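Local structure of tryptophanyl-tRNA synthetase (Aeropyrum pernix, 3A04) at the iron/sulfur cluster site and the interface of chains A and B. The protein catalyses the ATP-dependent attachment of L-tryptophan to tRNA(Trp), releasing AMP and diphosphate, as a class I aminoacyl-tRNA synthetase. Sequence-based numbering; all coordinates share one arbitrary frame. Chains: chain A/B, Tryptophanyl-tRNA synthetase.

Contact 1: the iron/sulfur cluster site. Residues chain A 284-286, 293, 299, 303, 305-306, 323, 327, 332-334, 337. With SF4 (iron/sulfur cluster), chain C.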
ATOM      1  N   THR A 284      38.861  13.721  19.726  1.00 42.51           N
ATOM      2  CA  THR A 284      38.875  13.542  21.168  1.00 44.59           C
ATOM      3  C   THR A 284      38.621  14.869  21.874  1.00 45.49           C
ATOM      4  O   THR A 284      38.555  15.919  21.235  1.00 46.37           O
ATOM      5  CB  THR A 284      40.284  13.067  21.632  1.00 44.06           C
ATOM      6  OG1 THR A 284      41.238  14.130  21.389  1.00 47.00           O
ATOM      7  CG2 THR A 284      40.685  11.847  20.867  1.00 42.80           C
ATOM      8  N   GLY A 285      38.450  14.813  23.181  1.00 46.53           N
ATOM      9  CA  GLY A 285      38.552  16.016  24.012  1.00 48.95           C
ATOM     10  C   GLY A 285      39.974  16.300  24.500  1.00 49.67           C
ATOM     11  O   GLY A 285      40.138  16.757  25.604  1.00 50.37           O
ATOM     12  N   GLY A 286      40.990  15.955  23.709  1.00 52.12           N
ATOM     13  CA  GLY A 286      42.410  16.147  24.074  1.00 56.18           C
ATOM     14  C   GLY A 286      42.823  17.614  23.876  1.00 59.39           C
ATOM     15  O   GLY A 286      41.997  18.455  23.457  1.00 58.84           O
ATOM     16  N   GLN A 293      47.824  18.731  28.334  1.00 75.28           N
ATOM     17  CA  GLN A 293      46.916  17.666  28.768  1.00 74.14           C
ATOM     18  C   GLN A 293      47.234  17.246  30.204  1.00 74.11           C
ATOM     19  O   GLN A 293      46.324  17.095  31.015  1.00 73.56           O
ATOM     20  CB  GLN A 293      46.975  16.471  27.805  1.00 74.17           C
ATOM     21  CG  GLN A 293      46.208  15.176  28.267  1.00 74.11           C
ATOM     22  CD  GLN A 293      44.717  15.130  27.906  1.00 73.01           C
ATOM     23  OE1 GLN A 293      44.190  16.029  27.240  1.00 71.67           O
ATOM     24  NE2 GLN A 293      44.034  14.076  28.361  1.00 69.58           N
ATOM     25  N   VAL A 299      38.691  16.288  28.115  1.00 51.25           N
ATOM     26  CA  VAL A 299      37.280  16.549  28.165  1.00 49.81           C
ATOM     27  C   VAL A 299      36.506  15.337  27.554  1.00 49.60           C
ATOM     28  O   VAL A 299      36.211  15.320  26.352  1.00 47.39           O
ATOM     29  CB  VAL A 299      36.957  17.933  27.484  1.00 49.64           C
ATOM     30  CG1 VAL A 299      35.430  18.310  27.591  1.00 49.42           C
ATOM     31  CG2 VAL A 299      37.894  19.077  28.084  1.00 48.65           C
ATOM     32  N   CYS A 303      34.345  13.659  23.663  1.00 40.12           N
ATOM     33  CA  CYS A 303      35.383  12.812  23.071  1.00 38.47           C
ATOM     34  C   CYS A 303      34.684  11.591  22.488  1.00 38.31           C
ATOM     35  O   CYS A 303      33.954  10.868  23.196  1.00 36.54           O
ATOM     36  CB  CYS A 303      36.345  12.323  24.164  1.00 38.84           C
ATOM     37  SG  CYS A 303      37.507  11.209  23.493  1.00 38.48           S
ATOM     38  N   VAL A 305      36.159   8.905  21.475  1.00 36.88           N
ATOM     39  CA  VAL A 305      36.814   7.667  21.957  1.00 36.66           C
ATOM     40  C   VAL A 305      36.149   7.221  23.248  1.00 36.38           C
ATOM     41  O   VAL A 305      35.747   6.045  23.412  1.00 36.40           O
ATOM     42  CB  VAL A 305      38.326   7.897  22.210  1.00 37.69           C
ATOM     43  CG1 VAL A 305      38.955   6.596  22.874  1.00 35.95           C
ATOM     44  CG2 VAL A 305      39.031   8.272  20.885  1.00 39.28           C
ATOM     45  N   TYR A 306      35.959   8.184  24.136  1.00 34.97           N
ATOM     46  CA  TYR A 306      35.302   7.936  25.389  1.00 34.05           C
ATOM     47  C   TYR A 306      33.862   7.455  25.144  1.00 34.50           C
ATOM     48  O   TYR A 306      33.381   6.539  25.816  1.00 33.39           O
ATOM     49  CB  TYR A 306      35.302   9.202  26.286  1.00 33.97           C
ATOM     50  CG  TYR A 306      34.578   8.952  27.591  1.00 34.14           C
ATOM     51  CD1 TYR A 306      35.128   8.084  28.564  1.00 33.41           C
ATOM     52  CD2 TYR A 306      33.295   9.482  27.830  1.00 38.52           C
ATOM     53  CE1 TYR A 306      34.399   7.776  29.783  1.00 35.77           C
ATOM     54  CE2 TYR A 306      32.570   9.178  29.036  1.00 36.85           C
ATOM     55  CZ  TYR A 306      33.140   8.340  29.999  1.00 41.56           C
ATOM     56  OH  TYR A 306      32.455   8.077  31.183  1.00 38.76           O
ATOM     57  N   ILE A 323      38.573   5.292  33.071  1.00 47.09           N
ATOM     58  CA  ILE A 323      39.007   6.123  31.961  1.00 44.71           C
ATOM     59  C   ILE A 323      38.612   7.586  32.188  1.00 45.11           C
ATOM     60  O   ILE A 323      39.400   8.490  31.909  1.00 43.61           O
ATOM     61  CB  ILE A 323      38.445   5.692  30.549  1.00 45.87           C
ATOM     62  CG1 ILE A 323      39.022   4.342  30.093  1.00 42.03           C
ATOM     63  CG2 ILE A 323      38.787   6.809  29.509  1.00 40.68           C
ATOM     64  CD1 ILE A 323      40.575   4.263  30.074  1.00 46.08           C
ATOM     65  N   CYS A 327      41.438  10.549  32.656  1.00 57.65           N
ATOM     66  CA  CYS A 327      41.435  11.668  31.724  1.00 57.93           C
ATOM     67  C   CYS A 327      41.101  13.003  32.422  1.00 59.59           C
ATOM     68  O   CYS A 327      41.683  14.032  32.096  1.00 60.28           O
ATOM     69  CB  CYS A 327      40.419  11.432  30.610  1.00 57.55           C
ATOM     70  SG  CYS A 327      40.231  12.845  29.538  1.00 55.23           S
ATOM     71  N   ILE A 332      46.224  10.530  31.790  1.00 54.54           N
ATOM     72  CA  ILE A 332      46.239   9.753  30.582  1.00 52.95           C
ATOM     73  C   ILE A 332      46.226  10.659  29.361  1.00 50.86           C
ATOM     74  O   ILE A 332      45.518  11.658  29.341  1.00 52.13           O
ATOM     75  CB  ILE A 332      45.039   8.688  30.561  1.00 53.13           C
ATOM     76  CG1 ILE A 332      45.227   7.658  29.438  1.00 53.15           C
ATOM     77  CG2 ILE A 332      43.643   9.368  30.455  1.00 53.15           C
ATOM     78  CD1 ILE A 332      44.107   6.625  29.397  1.00 51.80           C
ATOM     79  N   LEU A 333      47.018  10.297  28.358  1.00 49.24           N
ATOM     80  CA  LEU A 333      47.045  10.988  27.079  1.00 47.73           C
ATOM     81  C   LEU A 333      46.198  10.226  26.044  1.00 46.31           C
ATOM     82  O   LEU A 333      46.003   9.008  26.167  1.00 44.28           O
ATOM     83  CB  LEU A 333      48.492  11.121  26.585  1.00 48.05           C
ATOM     84  CG  LEU A 333      49.505  11.892  27.485  1.00 51.71           C
ATOM     85  CD1 LEU A 333      50.827  12.117  26.727  1.00 54.55           C
ATOM     86  CD2 LEU A 333      48.932  13.190  28.010  1.00 51.56           C
ATOM     87  N   CYS A 334      45.763  10.930  24.999  1.00 45.53           N
ATOM     88  CA  CYS A 334      44.865  10.376  23.985  1.00 45.34           C
ATOM     89  C   CYS A 334      45.453   9.212  23.196  1.00 45.50           C
ATOM     90  O   CYS A 334      44.741   8.294  22.793  1.00 44.14           O
ATOM     91  CB  CYS A 334      44.414  11.489  23.030  1.00 46.43           C
ATOM     92  SG  CYS A 334      43.324  12.707  23.870  1.00 47.86           S
ATOM     93  N   CYS A 337      45.024   6.248  25.541  1.00 39.21           N
ATOM     94  CA  CYS A 337      43.601   6.040  25.618  1.00 39.05           C
ATOM     95  C   CYS A 337      43.010   5.364  24.367  1.00 38.12           C
ATOM     96  O   CYS A 337      42.201   4.448  24.493  1.00 37.45           O
ATOM     97  CB  CYS A 337      42.938   7.353  25.850  1.00 39.34           C
ATOM     98  SG  CYS A 337      41.275   7.194  26.538  1.00 41.02           S
TER
HETATM   99 FE1  SF4 C 373      40.801   9.408  26.292  1.00 44.72          FE
HETATM  100 FE2  SF4 C 373      40.379  11.800  27.572  1.00 49.29          FE
HETATM  101 FE3  SF4 C 373      41.811  11.703  25.230  1.00 48.98          FE
HETATM  102 FE4  SF4 C 373      39.143  11.098  25.181  1.00 42.44          FE
HETATM  103  S1  SF4 C 373      40.147  13.172  25.796  1.00 48.71           S
HETATM  104  S2  SF4 C 373      40.786   9.960  24.113  1.00 44.89           S
HETATM  105  S3  SF4 C 373      38.800  10.115  27.153  1.00 44.89           S
HETATM  106  S4  SF4 C 373      42.433  10.815  27.288  1.00 46.17           S
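Four cysteine thiolates hold a fully buried Fe4S4 cubane, one to each iron, and every iron is near tetrahedral. A:Cys303 can be followed outward: its CB stands 3.2 Å from SF4 FE4, and with SG anti to the backbone N (chi1 175°) the sulfur bonds SF4 FE4 at 2.4 Å. That same A:Cys303 SG accepts a long, nearly straight hydrogen bond from the backbone N of A:Tyr306 at 3.5 Å, in the first turn of helix 304-313, which would probably temper the thiolate charge. A:Cys327 and A:Cys337 likewise turn SG anti to N to reach SF4 FE2 and FE1, whereas A:Cys334 swings SG beside its own N (chi1 -68°) to bind SF4 FE3. Apolar groups line the sulfide corners: CB of A:Val305 and CG2 of A:Thr284 both face SF4 S2, the latter at 3.8 Å. A:Thr284 OG1 accepts from A:Gly286 N at 3.0 Å, so an alanine here, lacking OG1 and CG2, would probably leave the A:Gly286 turn less well held and SF4 S2 less shielded. A:Gln293 NE2 donates to A:Ile332 O at 3.0 Å, nearly along the C=O axis, tying helix 290-296 to the loop leading into helix 334-364. The cluster thus staples together the loop before helix 304-313, the end of helix 317-328 and the start of helix 334-364.

Contact 2: the interface of chains A and B. Residues chain A 163-164, 166-168, 235; chain B 114-115, 184.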
ATOM      1  N   GLN A 163      -3.409  -0.477   3.828  1.00 24.19           N
ATOM      2  CA  GLN A 163      -4.551   0.036   3.027  1.00 26.00           C
ATOM      3  C   GLN A 163      -5.605   0.795   3.868  1.00 27.66           C
ATOM      4  O   GLN A 163      -6.070   1.867   3.488  1.00 28.49           O
ATOM      5  CB  GLN A 163      -5.249  -1.094   2.334  1.00 26.44           C
ATOM      6  CG  GLN A 163      -4.408  -1.833   1.302  1.00 26.23           C
ATOM      7  CD  GLN A 163      -5.124  -3.098   0.782  1.00 27.59           C
ATOM      8  OE1 GLN A 163      -5.294  -4.095   1.520  1.00 30.39           O
ATOM      9  NE2 GLN A 163      -5.527  -3.069  -0.498  1.00 27.39           N
ATOM     10  N   LEU A 164      -5.894   0.291   5.042  1.00 27.54           N
ATOM     11  CA  LEU A 164      -6.901   0.924   5.887  1.00 28.61           C
ATOM     12  C   LEU A 164      -6.314   2.149   6.575  1.00 29.26           C
ATOM     13  O   LEU A 164      -7.044   3.108   6.748  1.00 30.49           O
ATOM     14  CB  LEU A 164      -7.439  -0.056   6.917  1.00 26.48           C
ATOM     15  CG  LEU A 164      -8.115  -1.302   6.259  1.00 31.40           C
ATOM     16  CD1 LEU A 164      -8.707  -2.173   7.401  1.00 34.77           C
ATOM     17  CD2 LEU A 164      -9.205  -0.980   5.266  1.00 30.85           C
ATOM     18  N   SER A 166      -4.394   4.302   5.283  1.00 27.28           N
ATOM     19  CA  SER A 166      -4.374   5.443   4.348  1.00 29.89           C
ATOM     20  C   SER A 166      -5.629   6.302   4.434  1.00 31.39           C
ATOM     21  O   SER A 166      -5.574   7.498   4.063  1.00 30.52           O
ATOM     22  CB  SER A 166      -4.171   4.979   2.905  1.00 30.70           C
ATOM     23  OG  SER A 166      -5.343   4.347   2.418  1.00 31.10           O
ATOM     24  N   GLY A 167      -6.701   5.751   5.006  1.00 31.94           N
ATOM     25  CA  GLY A 167      -7.932   6.548   5.206  1.00 34.80           C
ATOM     26  C   GLY A 167      -7.933   7.360   6.510  1.00 36.14           C
ATOM     27  O   GLY A 167      -8.820   8.194   6.722  1.00 36.60           O
ATOM     28  N   LYS A 168      -6.912   7.176   7.341  1.00 33.06           N
ATOM     29  CA  LYS A 168      -6.949   7.748   8.694  1.00 35.11           C
ATOM     30  C   LYS A 168      -5.841   8.733   8.993  1.00 35.48           C
ATOM     31  O   LYS A 168      -5.536   9.007  10.131  1.00 38.27           O
ATOM     32  CB  LYS A 168      -6.961   6.632   9.730  1.00 32.84           C
ATOM     33  CG  LYS A 168      -8.137   5.643   9.572  1.00 35.67           C
ATOM     34  CD  LYS A 168      -9.454   6.378   9.899  1.00 39.54           C
ATOM     35  CE  LYS A 168     -10.558   5.361  10.082  1.00 47.52           C
ATOM     36  NZ  LYS A 168     -11.850   6.110  10.306  1.00 49.49           N
ATOM     37  N   VAL A 235     -12.536  -1.053  13.866  1.00 35.35           N
ATOM     38  CA  VAL A 235     -12.130  -1.755  12.675  1.00 35.33           C
ATOM     39  C   VAL A 235     -11.195  -2.858  13.046  1.00 35.00           C
ATOM     40  O   VAL A 235     -11.441  -4.007  12.718  1.00 34.60           O
ATOM     41  CB  VAL A 235     -11.429  -0.748  11.744  1.00 37.38           C
ATOM     42  CG1 VAL A 235     -11.126  -1.357  10.445  1.00 36.16           C
ATOM     43  CG2 VAL A 235     -12.314   0.424  11.586  1.00 35.56           C
TER
ATOM     44  N   PHE B 114     -13.429   2.005   1.848  1.00 28.78           N
ATOM     45  CA  PHE B 114     -13.127   2.330   3.227  1.00 29.46           C
ATOM     46  C   PHE B 114     -12.379   3.665   3.313  1.00 30.33           C
ATOM     47  O   PHE B 114     -12.788   4.588   4.043  1.00 30.07           O
ATOM     48  CB  PHE B 114     -12.309   1.229   3.922  1.00 27.90           C
ATOM     49  CG  PHE B 114     -11.995   1.551   5.368  1.00 32.65           C
ATOM     50  CD1 PHE B 114     -12.934   1.254   6.355  1.00 32.12           C
ATOM     51  CD2 PHE B 114     -10.766   2.202   5.721  1.00 30.71           C
ATOM     52  CE1 PHE B 114     -12.657   1.555   7.678  1.00 33.00           C
ATOM     53  CE2 PHE B 114     -10.456   2.507   7.044  1.00 32.20           C
ATOM     54  CZ  PHE B 114     -11.410   2.161   8.020  1.00 33.47           C
ATOM     55  N   ALA B 115     -11.259   3.758   2.602  1.00 31.32           N
ATOM     56  CA  ALA B 115     -10.283   4.838   2.848  1.00 31.18           C
ATOM     57  C   ALA B 115     -10.707   6.167   2.203  1.00 32.99           C
ATOM     58  O   ALA B 115     -10.489   7.240   2.777  1.00 34.40           O
ATOM     59  CB  ALA B 115      -8.856   4.420   2.310  1.00 29.24           C
ATOM     60  N   ALA B 184      -5.200   8.593   1.090  1.00 31.32           N
ATOM     61  CA  ALA B 184      -6.166   7.584   0.557  1.00 30.47           C
ATOM     62  C   ALA B 184      -6.289   7.592  -0.973  1.00 31.14           C
ATOM     63  O   ALA B 184      -6.370   6.517  -1.573  1.00 29.01           O
ATOM     64  CB  ALA B 184      -7.615   7.722   1.245  1.00 31.57           C
TER
HETATM   65  O   HOH W   1      -6.411  10.016   3.532  1.00 34.77           O
HETATM   66  O   HOH W   2     -11.214   8.374   5.484  1.00 48.59           O
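The C-terminal end of helix 156-165 and the loop after it, in chain A, meet the end of helix 110-115 and the start of helix 183-197 in chain B. B:Phe114 is the apolar centre of this patch. Its CG lies anti to the backbone N (chi1 -180°), which sends the ring out into chain A. There A:Leu164 crosses it at about a right angle, its CD2 branch touching B:Phe114 CD2 at 3.6 Å, while the A:Leu164 carbonyl O lies 3.5 Å from B:Phe114 CE2. Farther out, the aliphatic CE of A:Lys168, on a chain bent at chi2 (-68°), reaches B:Phe114 CZ at 3.9 Å, and A:Val235 meets the ring tip to tip through CG2. Beside the ring, the methyl CB of B:Ala115 packs on A:Ser166 OG and A:Gly167. A:Ser166 OG, set between its own backbone N and carbonyl carbon, donates to A:Gln163 O at 2.8 Å from above the carbonyl plane, which probably helps close the end of helix 156-165. Water bridges the backbones: one molecule joins A:Ser166 O (2.7 Å) to B:Ala184 N (3.1 Å), another joins A:Gly167 O to B:Ala115 O. With its two-fold twin, the patch helps hold the two subunits together in the deposited dimer, which is probably the working form.

Contact 3: the interface of chains A and B. Residues chain A 156-157, 160-161, 163-164, 201, 235-236; chain B 121, 152-153, 370-372.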
ATOM      1  N   THR A 156      -1.003 -10.782   3.675  1.00 28.38           N
ATOM      2  CA  THR A 156      -2.251 -10.024   3.546  1.00 27.68           C
ATOM      3  C   THR A 156      -2.663  -9.181   4.724  1.00 26.33           C
ATOM      4  O   THR A 156      -2.991  -8.022   4.535  1.00 26.52           O
ATOM      5  CB  THR A 156      -3.413 -10.977   3.050  1.00 27.05           C
ATOM      6  OG1 THR A 156      -3.041 -11.429   1.754  1.00 28.05           O
ATOM      7  CG2 THR A 156      -4.728 -10.147   2.886  1.00 28.24           C
ATOM      8  N   PRO A 157      -2.682  -9.748   5.937  1.00 27.62           N
ATOM      9  CA  PRO A 157      -3.197  -8.919   7.042  1.00 29.11           C
ATOM     10  C   PRO A 157      -2.334  -7.646   7.311  1.00 28.49           C
ATOM     11  O   PRO A 157      -2.860  -6.550   7.688  1.00 27.57           O
ATOM     12  CB  PRO A 157      -3.197  -9.884   8.270  1.00 29.21           C
ATOM     13  CG  PRO A 157      -2.856 -11.240   7.751  1.00 29.55           C
ATOM     14  CD  PRO A 157      -2.337 -11.133   6.333  1.00 27.15           C
ATOM     15  N   ARG A 160      -3.136  -5.223   4.585  1.00 23.98           N
ATOM     16  CA  ARG A 160      -4.467  -4.622   4.790  1.00 25.14           C
ATOM     17  C   ARG A 160      -4.399  -3.454   5.783  1.00 26.72           C
ATOM     18  O   ARG A 160      -5.109  -2.452   5.642  1.00 26.93           O
ATOM     19  CB  ARG A 160      -5.427  -5.680   5.321  1.00 25.46           C
ATOM     20  CG  ARG A 160      -6.890  -5.163   5.334  1.00 26.26           C
ATOM     21  CD  ARG A 160      -7.866  -6.289   5.779  1.00 23.34           C
ATOM     22  NE  ARG A 160      -7.743  -7.509   5.029  1.00 23.33           N
ATOM     23  CZ  ARG A 160      -7.789  -8.724   5.562  1.00 27.88           C
ATOM     24  NH1 ARG A 160      -7.941  -8.877   6.865  1.00 32.41           N
ATOM     25  NH2 ARG A 160      -7.701  -9.778   4.778  1.00 26.10           N
ATOM     26  N   LEU A 161      -3.516  -3.517   6.798  1.00 24.56           N
ATOM     27  CA  LEU A 161      -3.477  -2.367   7.659  1.00 26.11           C
ATOM     28  C   LEU A 161      -3.034  -1.133   6.920  1.00 25.77           C
ATOM     29  O   LEU A 161      -3.468  -0.031   7.262  1.00 24.52           O
ATOM     30  CB  LEU A 161      -2.450  -2.590   8.860  1.00 25.41           C
ATOM     31  CG  LEU A 161      -2.872  -3.663   9.894  1.00 27.09           C
ATOM     32  CD1 LEU A 161      -1.665  -3.923  10.835  1.00 30.11           C
ATOM     33  CD2 LEU A 161      -4.083  -3.099  10.668  1.00 26.39           C
ATOM     34  N   GLN A 163      -3.409  -0.477   3.828  1.00 24.19           N
ATOM     35  CA  GLN A 163      -4.551   0.036   3.027  1.00 26.00           C
ATOM     36  C   GLN A 163      -5.605   0.795   3.868  1.00 27.66           C
ATOM     37  O   GLN A 163      -6.070   1.867   3.488  1.00 28.49           O
ATOM     38  CB  GLN A 163      -5.249  -1.094   2.334  1.00 26.44           C
ATOM     39  CG  GLN A 163      -4.408  -1.833   1.302  1.00 26.23           C
ATOM     40  CD  GLN A 163      -5.124  -3.098   0.782  1.00 27.59           C
ATOM     41  OE1 GLN A 163      -5.294  -4.095   1.520  1.00 30.39           O
ATOM     42  NE2 GLN A 163      -5.527  -3.069  -0.498  1.00 27.39           N
ATOM     43  N   LEU A 164      -5.894   0.291   5.042  1.00 27.54           N
ATOM     44  CA  LEU A 164      -6.901   0.924   5.887  1.00 28.61           C
ATOM     45  C   LEU A 164      -6.314   2.149   6.575  1.00 29.26           C
ATOM     46  O   LEU A 164      -7.044   3.108   6.748  1.00 30.49           O
ATOM     47  CB  LEU A 164      -7.439  -0.056   6.917  1.00 26.48           C
ATOM     48  CG  LEU A 164      -8.115  -1.302   6.259  1.00 31.40           C
ATOM     49  CD1 LEU A 164      -8.707  -2.173   7.401  1.00 34.77           C
ATOM     50  CD2 LEU A 164      -9.205  -0.980   5.266  1.00 30.85           C
ATOM     51  N   LEU A 201      -1.825  -8.305  15.437  1.00 27.07           N
ATOM     52  CA  LEU A 201      -2.828  -9.200  14.822  1.00 27.99           C
ATOM     53  C   LEU A 201      -2.601 -10.654  15.161  1.00 28.93           C
ATOM     54  O   LEU A 201      -1.454 -11.094  15.232  1.00 28.40           O
ATOM     55  CB  LEU A 201      -2.797  -9.055  13.288  1.00 25.82           C
ATOM     56  CG  LEU A 201      -2.915  -7.583  12.742  1.00 26.89           C
ATOM     57  CD1 LEU A 201      -2.612  -7.555  11.211  1.00 26.29           C
ATOM     58  CD2 LEU A 201      -4.345  -6.995  13.086  1.00 27.60           C
ATOM     59  N   VAL A 235     -12.536  -1.053  13.866  1.00 35.35           N
ATOM     60  CA  VAL A 235     -12.130  -1.755  12.675  1.00 35.33           C
ATOM     61  C   VAL A 235     -11.195  -2.858  13.046  1.00 35.00           C
ATOM     62  O   VAL A 235     -11.441  -4.007  12.718  1.00 34.60           O
ATOM     63  CB  VAL A 235     -11.429  -0.748  11.744  1.00 37.38           C
ATOM     64  CG1 VAL A 235     -11.126  -1.357  10.445  1.00 36.16           C
ATOM     65  CG2 VAL A 235     -12.314   0.424  11.586  1.00 35.56           C
ATOM     66  N   VAL A 236     -10.151  -2.520  13.804  1.00 35.03           N
ATOM     67  CA  VAL A 236      -9.362  -3.566  14.373  1.00 35.97           C
ATOM     68  C   VAL A 236      -8.772  -2.923  15.660  1.00 34.61           C
ATOM     69  O   VAL A 236      -8.347  -1.746  15.695  1.00 33.94           O
ATOM     70  CB  VAL A 236      -8.245  -4.085  13.347  1.00 38.64           C
ATOM     71  CG1 VAL A 236      -7.270  -3.057  13.138  1.00 38.54           C
ATOM     72  CG2 VAL A 236      -7.474  -5.276  13.935  1.00 39.89           C
TER
ATOM     73  N   ARG B 121     -16.423  -1.546   6.930  1.00 34.20           N
ATOM     74  CA  ARG B 121     -15.950  -2.841   6.437  1.00 32.46           C
ATOM     75  C   ARG B 121     -17.107  -3.779   6.250  1.00 33.82           C
ATOM     76  O   ARG B 121     -17.246  -4.427   5.209  1.00 31.99           O
ATOM     77  CB  ARG B 121     -14.865  -3.466   7.364  1.00 30.99           C
ATOM     78  CG  ARG B 121     -13.722  -2.491   7.604  1.00 30.59           C
ATOM     79  CD  ARG B 121     -12.796  -2.338   6.307  1.00 28.09           C
ATOM     80  NE  ARG B 121     -12.183  -3.638   5.991  1.00 29.65           N
ATOM     81  CZ  ARG B 121     -11.940  -4.083   4.770  1.00 30.04           C
ATOM     82  NH1 ARG B 121     -12.388  -3.407   3.672  1.00 28.78           N
ATOM     83  NH2 ARG B 121     -11.347  -5.243   4.630  1.00 30.27           N
ATOM     84  N   THR B 152      -8.688  -5.851  -0.498  1.00 25.95           N
ATOM     85  CA  THR B 152      -8.084  -5.961   0.810  1.00 26.64           C
ATOM     86  C   THR B 152      -7.825  -7.441   1.105  1.00 26.88           C
ATOM     87  O   THR B 152      -7.431  -7.782   2.233  1.00 28.10           O
ATOM     88  CB  THR B 152      -8.924  -5.376   1.981  1.00 26.11           C
ATOM     89  OG1 THR B 152     -10.162  -6.086   2.068  1.00 28.86           O
ATOM     90  CG2 THR B 152      -9.166  -3.829   1.857  1.00 27.50           C
ATOM     91  N   ASN B 153      -8.056  -8.307   0.152  1.00 25.44           N
ATOM     92  CA  ASN B 153      -7.809  -9.731   0.462  1.00 27.85           C
ATOM     93  C   ASN B 153      -7.196 -10.474  -0.694  1.00 28.41           C
ATOM     94  O   ASN B 153      -7.603 -11.591  -1.043  1.00 31.20           O
ATOM     95  CB  ASN B 153      -9.112 -10.436   0.975  1.00 27.17           C
ATOM     96  CG  ASN B 153      -8.811 -11.700   1.774  1.00 30.66           C
ATOM     97  OD1 ASN B 153      -7.734 -11.804   2.352  1.00 29.08           O
ATOM     98  ND2 ASN B 153      -9.731 -12.674   1.792  1.00 32.17           N
ATOM     99  N   PRO B 370     -12.627 -10.490   3.703  1.00 34.56           N
ATOM    100  CA  PRO B 370     -11.480 -10.236   4.524  1.00 33.07           C
ATOM    101  C   PRO B 370     -11.921 -10.378   5.996  1.00 34.49           C
ATOM    102  O   PRO B 370     -13.079 -10.055   6.351  1.00 33.20           O
ATOM    103  CB  PRO B 370     -11.174  -8.766   4.222  1.00 32.84           C
ATOM    104  CG  PRO B 370     -12.504  -8.211   3.672  1.00 34.78           C
ATOM    105  CD  PRO B 370     -12.963  -9.337   2.841  1.00 33.81           C
ATOM    106  N   ARG B 371     -11.009 -10.818   6.859  1.00 35.67           N
ATOM    107  CA  ARG B 371     -11.280 -10.956   8.316  1.00 36.72           C
ATOM    108  C   ARG B 371     -11.602  -9.643   9.088  1.00 36.72           C
ATOM    109  O   ARG B 371     -12.347  -9.712  10.112  1.00 37.79           O
ATOM    110  CB  ARG B 371     -10.107 -11.771   8.979  1.00 37.79           C
ATOM    111  CG  ARG B 371     -10.260 -11.948  10.492  1.00 43.22           C
ATOM    112  CD  ARG B 371      -9.120 -12.802  11.220  1.00 45.25           C
ATOM    113  NE  ARG B 371      -7.943 -11.997  11.580  1.00 47.16           N
ATOM    114  CZ  ARG B 371      -7.890 -11.030  12.504  1.00 50.73           C
ATOM    115  NH1 ARG B 371      -8.983 -10.656  13.196  1.00 51.55           N
ATOM    116  NH2 ARG B 371      -6.726 -10.427  12.745  1.00 50.17           N
ATOM    117  N   PHE B 372     -11.044  -8.466   8.696  1.00 34.35           N
ATOM    118  CA  PHE B 372     -11.348  -7.186   9.319  1.00 34.30           C
ATOM    119  C   PHE B 372     -11.296  -6.099   8.189  1.00 34.84           C
ATOM    120  O   PHE B 372     -10.838  -6.575   7.081  1.00 35.45           O
ATOM    121  CB  PHE B 372     -10.363  -6.848  10.467  1.00 33.54           C
ATOM    122  CG  PHE B 372      -8.879  -6.760  10.030  1.00 34.96           C
ATOM    123  CD1 PHE B 372      -8.354  -5.563   9.544  1.00 31.80           C
ATOM    124  CD2 PHE B 372      -8.033  -7.878  10.142  1.00 33.82           C
ATOM    125  CE1 PHE B 372      -6.978  -5.453   9.202  1.00 29.60           C
ATOM    126  CE2 PHE B 372      -6.652  -7.818   9.761  1.00 30.83           C
ATOM    127  CZ  PHE B 372      -6.140  -6.584   9.297  1.00 32.61           C
TER
HETATM  128  O   HOH W   3      -8.609 -12.177   5.757  1.00 30.53           O
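A:Arg160 leaves helix 156-165 with CG anti to the backbone N, runs straight through chi2 and bends at chi3 (-53°), presenting its guanidinium side-on to chain B; B:Phe372, the C-terminal residue, places its ring in the crowded position between N and carbonyl carbon (chi1 60°) to meet it. A:Arg160 NE and NH2 both donate to the carbonyl O of B:Thr152, NE at 2.8 Å and nearly straight, NH2 weaker at 3.2 Å; the oxygen lies in the guanidinium plane, which fixes the group's rotation. A:Arg160 NH1 stands over one face of the B:Phe372 ring, 3.6 Å from its centroid, a cation-pi contact offset toward the rim, with the two planes 70° apart. CB of B:Pro370 covers a guanidinium face 3.6 Å from A:Arg160 CZ, and a water links NH2 to the backbone N of B:Arg371. Within chain B, B:Arg121 NH2 acts as second shell, donating to B:Thr152 OG1 at 2.9 Å and to a lone pair of B:Phe372 O at 2.8 Å, so one nitrogen positions both partners of A:Arg160. Around the ring, A:Leu161 CD2, A:Leu164 CD1, A:Leu201 and A:Val236 CB form an apolar socket, while A:Val235 CG1 rests on the aliphatic CG of B:Arg121. The site docks the C-terminus of one subunit into the other, and probably steadies the dimer.

Contacts 2 and 3 are neighbouring patches of one two-fold interface, their C-alpha centres about 10 Å apart. A:Gln163 and A:Leu164 put helix 156-165 in both patches, with A:Leu164 CD2 touching both and its CD1 serving contact 3; the loop residue A:Val235 also joins them. Contact 1 lies far off, its C-alpha centre about 54 Å from that of contact 2 and 55 Å from that of contact 3, within a single chain. In each subunit helix 334-364 runs from the cluster toward its own tail, which docks on the partner: chain B's in contact 3, chain A's in the symmetric twin.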